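Long-range contacts in spherulin-3A (Physarum polycephalum, PDB 1HDF), which serves as a structural protein of the beta/gamma-crystallin family and binds calcium ions through its Greek key domain: residues A[58-63]-A[85-90]; A[64-69]-A[91-96]. All blocks are in the same frame, centred on the assembly; numbering follows the deposited sequence.

Contact 1 (A[58-63]-A[85-90]); sequences AFIFKD and RNLNDA. With CA (calcium ion), chain D; CA (calcium ion), chain C.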
loop_
_atom_site.group_PDB
_atom_site.type_symbol
_atom_site.label_atom_id
_atom_site.label_comp_id
_atom_site.label_asym_id
_atom_site.label_seq_id
_atom_site.Cartn_x
_atom_site.Cartn_y
_atom_site.Cartn_z
ATOM N N ALA A 58 -6.716 15.459 -0.913
ATOM C CA ALA A 58 -7.670 14.585 -1.564
ATOM C C ALA A 58 -7.825 15.007 -3.017
ATOM O O ALA A 58 -7.950 16.193 -3.321
ATOM C CB ALA A 58 -9.003 14.653 -0.856
ATOM N N PHE A 59 -7.794 14.031 -3.913
ATOM C CA PHE A 59 -7.955 14.295 -5.333
ATOM C C PHE A 59 -9.173 13.515 -5.834
ATOM O O PHE A 59 -9.178 12.282 -5.854
ATOM C CB PHE A 59 -6.691 13.883 -6.093
ATOM C CG PHE A 59 -5.449 14.623 -5.655
ATOM C CD1 PHE A 59 -4.763 14.244 -4.507
ATOM C CD2 PHE A 59 -4.987 15.718 -6.377
ATOM C CE1 PHE A 59 -3.627 14.948 -4.081
ATOM C CE2 PHE A 59 -3.856 16.426 -5.960
ATOM C CZ PHE A 59 -3.177 16.037 -4.807
ATOM N N ILE A 60 -10.212 14.244 -6.219
ATOM C CA ILE A 60 -11.442 13.629 -6.703
ATOM C C ILE A 60 -11.517 13.703 -8.230
ATOM O O ILE A 60 -11.288 14.755 -8.818
ATOM C CB ILE A 60 -12.663 14.327 -6.073
ATOM C CG1 ILE A 60 -12.576 15.838 -6.316
ATOM C CG2 ILE A 60 -12.712 14.032 -4.581
ATOM C CD1 ILE A 60 -13.767 16.610 -5.788
ATOM N N PHE A 61 -11.839 12.576 -8.860
ATOM C CA PHE A 61 -11.915 12.488 -10.318
ATOM C C PHE A 61 -13.314 12.210 -10.832
ATOM O O PHE A 61 -14.081 11.469 -10.209
ATOM C CB PHE A 61 -10.969 11.394 -10.816
ATOM C CG PHE A 61 -9.556 11.615 -10.405
ATOM C CD1 PHE A 61 -9.174 11.440 -9.074
ATOM C CD2 PHE A 61 -8.623 12.096 -11.319
ATOM C CE1 PHE A 61 -7.891 11.746 -8.662
ATOM C CE2 PHE A 61 -7.336 12.408 -10.915
ATOM C CZ PHE A 61 -6.967 12.235 -9.587
ATOM N N LYS A 62 -13.639 12.788 -11.984
ATOM C CA LYS A 62 -14.960 12.599 -12.552
ATOM C C LYS A 62 -15.172 11.170 -13.007
ATOM O O LYS A 62 -16.281 10.654 -12.928
ATOM C CB LYS A 62 -15.181 13.542 -13.730
ATOM C CG LYS A 62 -16.587 13.460 -14.297
ATOM C CD LYS A 62 -16.946 14.729 -15.041
ATOM C CE LYS A 62 -18.441 14.810 -15.278
ATOM N NZ LYS A 62 -18.813 16.052 -16.007
ATOM N N ASP A 63 -14.109 10.534 -13.486
ATOM C CA ASP A 63 -14.198 9.160 -13.955
ATOM C C ASP A 63 -13.430 8.210 -13.047
ATOM O O ASP A 63 -12.736 8.630 -12.126
ATOM C CB ASP A 63 -13.654 9.045 -15.384
ATOM C CG ASP A 63 -14.392 9.939 -16.363
ATOM O OD1 ASP A 63 -15.600 10.170 -16.155
ATOM O OD2 ASP A 63 -13.775 10.398 -17.347
ATOM N N ARG A 85 -17.722 23.250 -7.729
ATOM C CA ARG A 85 -16.476 22.846 -8.375
ATOM C C ARG A 85 -16.763 21.982 -9.608
ATOM O O ARG A 85 -15.881 21.286 -10.100
ATOM C CB ARG A 85 -15.588 22.065 -7.397
ATOM C CG ARG A 85 -15.355 22.751 -6.051
ATOM C CD ARG A 85 -14.750 24.149 -6.215
ATOM N NE ARG A 85 -13.434 24.130 -6.857
ATOM C CZ ARG A 85 -12.306 23.728 -6.270
ATOM N NH1 ARG A 85 -12.306 23.302 -5.010
ATOM N NH2 ARG A 85 -11.169 23.754 -6.948
ATOM N N ASN A 86 -18.003 22.031 -10.092
ATOM C CA ASN A 86 -18.424 21.271 -11.269
ATOM C C ASN A 86 -18.301 19.768 -11.087
ATOM O O ASN A 86 -18.138 19.037 -12.069
ATOM C CB ASN A 86 -17.602 21.676 -12.494
ATOM C CG ASN A 86 -17.656 23.155 -12.762
ATOM O OD1 ASN A 86 -18.711 23.701 -13.092
ATOM N ND2 ASN A 86 -16.513 23.822 -12.618
ATOM N N LEU A 87 -18.393 19.297 -9.848
ATOM C CA LEU A 87 -18.273 17.866 -9.607
ATOM C C LEU A 87 -19.364 17.245 -8.746
ATOM O O LEU A 87 -19.112 16.281 -8.021
ATOM C CB LEU A 87 -16.902 17.561 -8.999
ATOM C CG LEU A 87 -15.722 17.721 -9.961
ATOM C CD1 LEU A 87 -14.402 17.527 -9.218
ATOM C CD2 LEU A 87 -15.858 16.715 -11.086
ATOM N N ASN A 88 -20.575 17.782 -8.820
ATOM C CA ASN A 88 -21.677 17.229 -8.035
ATOM C C ASN A 88 -22.143 15.932 -8.700
ATOM O O ASN A 88 -22.210 15.846 -9.928
ATOM C CB ASN A 88 -22.832 18.228 -7.969
ATOM C CG ASN A 88 -23.923 17.803 -6.994
ATOM O OD1 ASN A 88 -25.098 18.096 -7.201
ATOM N ND2 ASN A 88 -23.534 17.122 -5.923
ATOM N N ASP A 89 -22.454 14.923 -7.888
ATOM C CA ASP A 89 -22.907 13.623 -8.395
ATOM C C ASP A 89 -22.114 13.164 -9.615
ATOM O O ASP A 89 -22.704 12.799 -10.632
ATOM C CB ASP A 89 -24.393 13.678 -8.779
ATOM C CG ASP A 89 -25.283 14.072 -7.620
ATOM O OD1 ASP A 89 -24.954 13.723 -6.467
ATOM O OD2 ASP A 89 -26.321 14.720 -7.870
ATOM N N ALA A 90 -20.789 13.166 -9.525
ATOM C CA ALA A 90 -19.986 12.760 -10.676
ATOM C C ALA A 90 -18.644 12.123 -10.355
ATOM O O ALA A 90 -17.980 11.603 -11.255
ATOM C CB ALA A 90 -19.773 13.955 -11.593
HETATM CA CA CA D . -18.511 9.870 -12.910
HETATM CA CA CA C . -25.660 13.759 -4.279
HETATM O O HOH W 1 -17.740 8.906 -15.352
HETATM O O HOH W 2 -27.667 15.385 -4.793
HETATM O O HOH W 3 -27.214 11.941 -4.961
HETATM O O HOH W 4 -19.644 7.802 -14.086
HETATM O O HOH W 5 -19.846 11.669 -14.554
#
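This is a calcium-centred contact between the end of strand 56-61 and the loop that leads into strand 93-98, in the second Greek key motif of a beta/gamma-crystallin domain. No hydrogen bond joins the two segments. A calcium ion and a small apolar patch hold them together. The carbonyl oxygens of Lys62 and Ala90 lie 2.6 Å apart, O to O, a spacing that would probably be unfavourable without the cation that both bind. The metal is 2.4 Å from Lys62 O and 2.5 Å from Ala90 O. Asp45 and Ser92 complete the protein part of the site, and three waters fill the rest. One of these waters donates a hydrogen bond to Asp63 OD1, so this carboxylate acts from the second shell.

Away from the calcium ion, Leu87 points its CB toward the strand. Its CD1 methyl meets the CD1 tip of Ile60 at 3.6 Å, and the two side chains cross obliquely. With CG1 in the crowded position between backbone N and carbonyl carbon (chi1 54°), both CG1 and CD1 of Ile60 lie against Leu87 CD1. Leu82, Ile91 and Met94 also touch Ile60, which places the patch in the domain core. Lys62 CG is anti to its backbone N (chi1 -176°), and the extended chain runs past the Ala90 methyl.

The loop also serves a second calcium ion, on which Lys19, Val46 and Ser48 converge. Asp89 CG sits beside its backbone N, and the carboxylate binds that ion through OD1 at 2.3 Å.

Contact 2 (A[64-69]-A[91-96]); sequences DRFNGN and ISSMIV. With CA (calcium ion), chain D.
Phe66 and Ile95 cross at about a right angle where the loop after strand 56-61 folds against strand 93-98, in the second Greek key motif of the crystallin domain. The Ile95 CD1 methyl lies over one face of the Phe66 ring, 4.2 Å from its centroid, in a CH-pi contact. It is offset toward the rim. Ile95 CG1 is nearer still, 3.6 Å from Phe66 CE1. The carbonyl oxygen of Met94 meets the ring at its edge, 3.8 Å from CE1. The Phe66 side chain also touches Tyr35 and Thr98 of the second subunit, the former within its own chain. An alanine here would remove the ring, and the face that Ile95 CD1 covers would probably be lost along with much of the packing between loop and strand.

The backbone of Phe66 is fixed by Ser93. Phe66 N donates to Ser93 OG over 3.0 Å, in a bond bent to 140° at the hydrogen. Ser93 OG sits in the crowded position between its own N and carbonyl carbon (chi1 63°). The same hydroxyl hydrogen-bonds Asp63 O, so one buried oxygen ties down two points of the loop.

The CB of Arg65 points away from the strand. Its NH1 forms a salt bridge to the anti lone pair of Asp64 OD2 at 2.5 Å, and its NE bonds Glu100 O of the second subunit. Ser92 works at the other end of the contact. Its CB comes within 3.5 Å of Asp64 N, and its hydroxyl accepts from Asn44 ND2. That same OG binds the calcium ion at 2.4 Å.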
loop_
_atom_site.group_PDB
_atom_site.type_symbol
_atom_site.label_atom_id
_atom_site.label_comp_id
_atom_site.label_asym_id
_atom_site.label_seq_id
_atom_site.Cartn_x
_atom_site.Cartn_y
_atom_site.Cartn_z
ATOM N N ASP A 64 -13.570 6.920 -13.317
ATOM C CA ASP A 64 -12.880 5.896 -12.549
ATOM C C ASP A 64 -11.415 5.877 -12.977
ATOM O O ASP A 64 -11.046 6.466 -13.997
ATOM C CB ASP A 64 -13.488 4.531 -12.848
ATOM C CG ASP A 64 -13.294 4.127 -14.295
ATOM O OD1 ASP A 64 -13.851 4.814 -15.172
ATOM O OD2 ASP A 64 -12.577 3.136 -14.563
ATOM N N ARG A 65 -10.590 5.189 -12.193
ATOM C CA ARG A 65 -9.168 5.055 -12.489
ATOM C C ARG A 65 -8.429 6.376 -12.669
ATOM O O ARG A 65 -7.471 6.473 -13.437
ATOM C CB ARG A 65 -8.992 4.159 -13.714
ATOM C CG ARG A 65 -9.472 2.744 -13.442
ATOM C CD ARG A 65 -9.450 1.862 -14.672
ATOM N NE ARG A 65 -9.758 0.476 -14.327
ATOM C CZ ARG A 65 -10.906 0.071 -13.792
ATOM N NH1 ARG A 65 -11.872 0.947 -13.539
ATOM N NH2 ARG A 65 -11.088 -1.212 -13.494
ATOM N N PHE A 66 -8.898 7.394 -11.958
ATOM C CA PHE A 66 -8.265 8.710 -11.975
ATOM C C PHE A 66 -8.217 9.424 -13.325
ATOM O O PHE A 66 -7.241 10.102 -13.633
ATOM C CB PHE A 66 -6.853 8.574 -11.396
ATOM C CG PHE A 66 -6.761 7.559 -10.288
ATOM C CD1 PHE A 66 -7.503 7.709 -9.121
ATOM C CD2 PHE A 66 -5.967 6.429 -10.428
ATOM C CE1 PHE A 66 -7.456 6.743 -8.110
ATOM C CE2 PHE A 66 -5.914 5.462 -9.427
ATOM C CZ PHE A 66 -6.661 5.621 -8.265
ATOM N N ASN A 67 -9.273 9.277 -14.119
ATOM C CA ASN A 67 -9.358 9.932 -15.425
ATOM C C ASN A 67 -10.418 11.027 -15.380
ATOM O O ASN A 67 -11.207 11.092 -14.440
ATOM C CB ASN A 67 -9.733 8.925 -16.518
ATOM C CG ASN A 67 -8.711 7.816 -16.660
ATOM O OD1 ASN A 67 -7.523 8.077 -16.835
ATOM N ND2 ASN A 67 -9.170 6.569 -16.590
ATOM N N GLY A 68 -10.433 11.879 -16.401
ATOM C CA GLY A 68 -11.409 12.952 -16.456
ATOM C C GLY A 68 -11.043 14.147 -15.594
ATOM O O GLY A 68 -9.994 14.157 -14.951
ATOM N N ASN A 69 -11.908 15.159 -15.588
ATOM C CA ASN A 69 -11.684 16.365 -14.800
ATOM C C ASN A 69 -11.530 16.021 -13.321
ATOM O O ASN A 69 -12.126 15.062 -12.827
ATOM C CB ASN A 69 -12.849 17.343 -14.981
ATOM C CG ASN A 69 -12.748 18.546 -14.056
ATOM O OD1 ASN A 69 -11.725 19.235 -14.030
ATOM N ND2 ASN A 69 -13.811 18.808 -13.294
ATOM N N ILE A 91 -18.238 12.161 -9.090
ATOM C CA ILE A 91 -16.956 11.585 -8.702
ATOM C C ILE A 91 -16.993 10.073 -8.842
ATOM O O ILE A 91 -17.950 9.423 -8.414
ATOM C CB ILE A 91 -16.596 11.970 -7.253
ATOM C CG1 ILE A 91 -16.470 13.494 -7.149
ATOM C CG2 ILE A 91 -15.280 11.312 -6.845
ATOM C CD1 ILE A 91 -16.234 13.996 -5.750
ATOM N N SER A 92 -15.953 9.512 -9.450
ATOM C CA SER A 92 -15.901 8.074 -9.658
ATOM C C SER A 92 -14.607 7.416 -9.191
ATOM O O SER A 92 -14.440 6.208 -9.329
ATOM C CB SER A 92 -16.150 7.761 -11.131
ATOM O OG SER A 92 -17.410 8.269 -11.552
ATOM N N SER A 93 -13.692 8.217 -8.652
ATOM C CA SER A 93 -12.426 7.713 -8.122
ATOM C C SER A 93 -11.811 8.812 -7.258
ATOM O O SER A 93 -12.176 9.981 -7.373
ATOM C CB SER A 93 -11.458 7.289 -9.246
ATOM O OG SER A 93 -11.073 8.365 -10.077
HETATM N N MSE A 94 -10.883 8.441 -6.389
HETATM C CA MSE A 94 -10.280 9.423 -5.517
HETATM C C MSE A 94 -8.978 8.920 -4.916
HETATM O O MSE A 94 -8.821 7.727 -4.679
HETATM C CB MSE A 94 -11.279 9.785 -4.407
HETATM C CG MSE A 94 -10.755 10.741 -3.348
HETATM SE SE MSE A 94 -12.130 11.355 -2.111
HETATM C CE MSE A 94 -12.196 9.815 -0.959
ATOM N N ILE A 95 -8.048 9.846 -4.701
ATOM C CA ILE A 95 -6.750 9.555 -4.098
ATOM C C ILE A 95 -6.652 10.328 -2.784
ATOM O O ILE A 95 -6.904 11.538 -2.741
ATOM C CB ILE A 95 -5.572 10.003 -5.010
ATOM C CG1 ILE A 95 -5.453 9.068 -6.215
ATOM C CG2 ILE A 95 -4.273 9.989 -4.226
ATOM C CD1 ILE A 95 -4.398 9.478 -7.217
ATOM N N VAL A 96 -6.312 9.625 -1.711
ATOM C CA VAL A 96 -6.162 10.258 -0.406
ATOM C C VAL A 96 -4.699 10.105 -0.025
ATOM O O VAL A 96 -4.211 8.986 0.149
ATOM C CB VAL A 96 -7.038 9.576 0.669
ATOM C CG1 VAL A 96 -6.834 10.265 2.007
ATOM C CG2 VAL A 96 -8.512 9.624 0.262
HETATM CA CA CA D . -18.511 9.870 -12.910
HETATM O O HOH W 1 -17.740 8.906 -15.352
HETATM O O HOH W 4 -19.644 7.802 -14.086
HETATM O O HOH W 5 -19.846 11.669 -14.554
#

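The two contacts lie side by side, with centres about 7 Å apart, on the same side of the chain's centre. Their segments alternate along the chain: 58-63, 64-69, 85-90, 91-96. Each contact thus joins the region of strand 56-61 and its following loop to the region leading into and forming strand 93-98. These strands are antiparallel neighbours in a sheet that also takes in strand 33-34 from the first Greek key motif. A probable hydrogen bond between Phe61 O and Ser92 N, at 2.8 Å, links the contacts. They also share one calcium ion and its three waters. Both reach the second subunit, so the sheet beside this metal site also takes part in subunit packing.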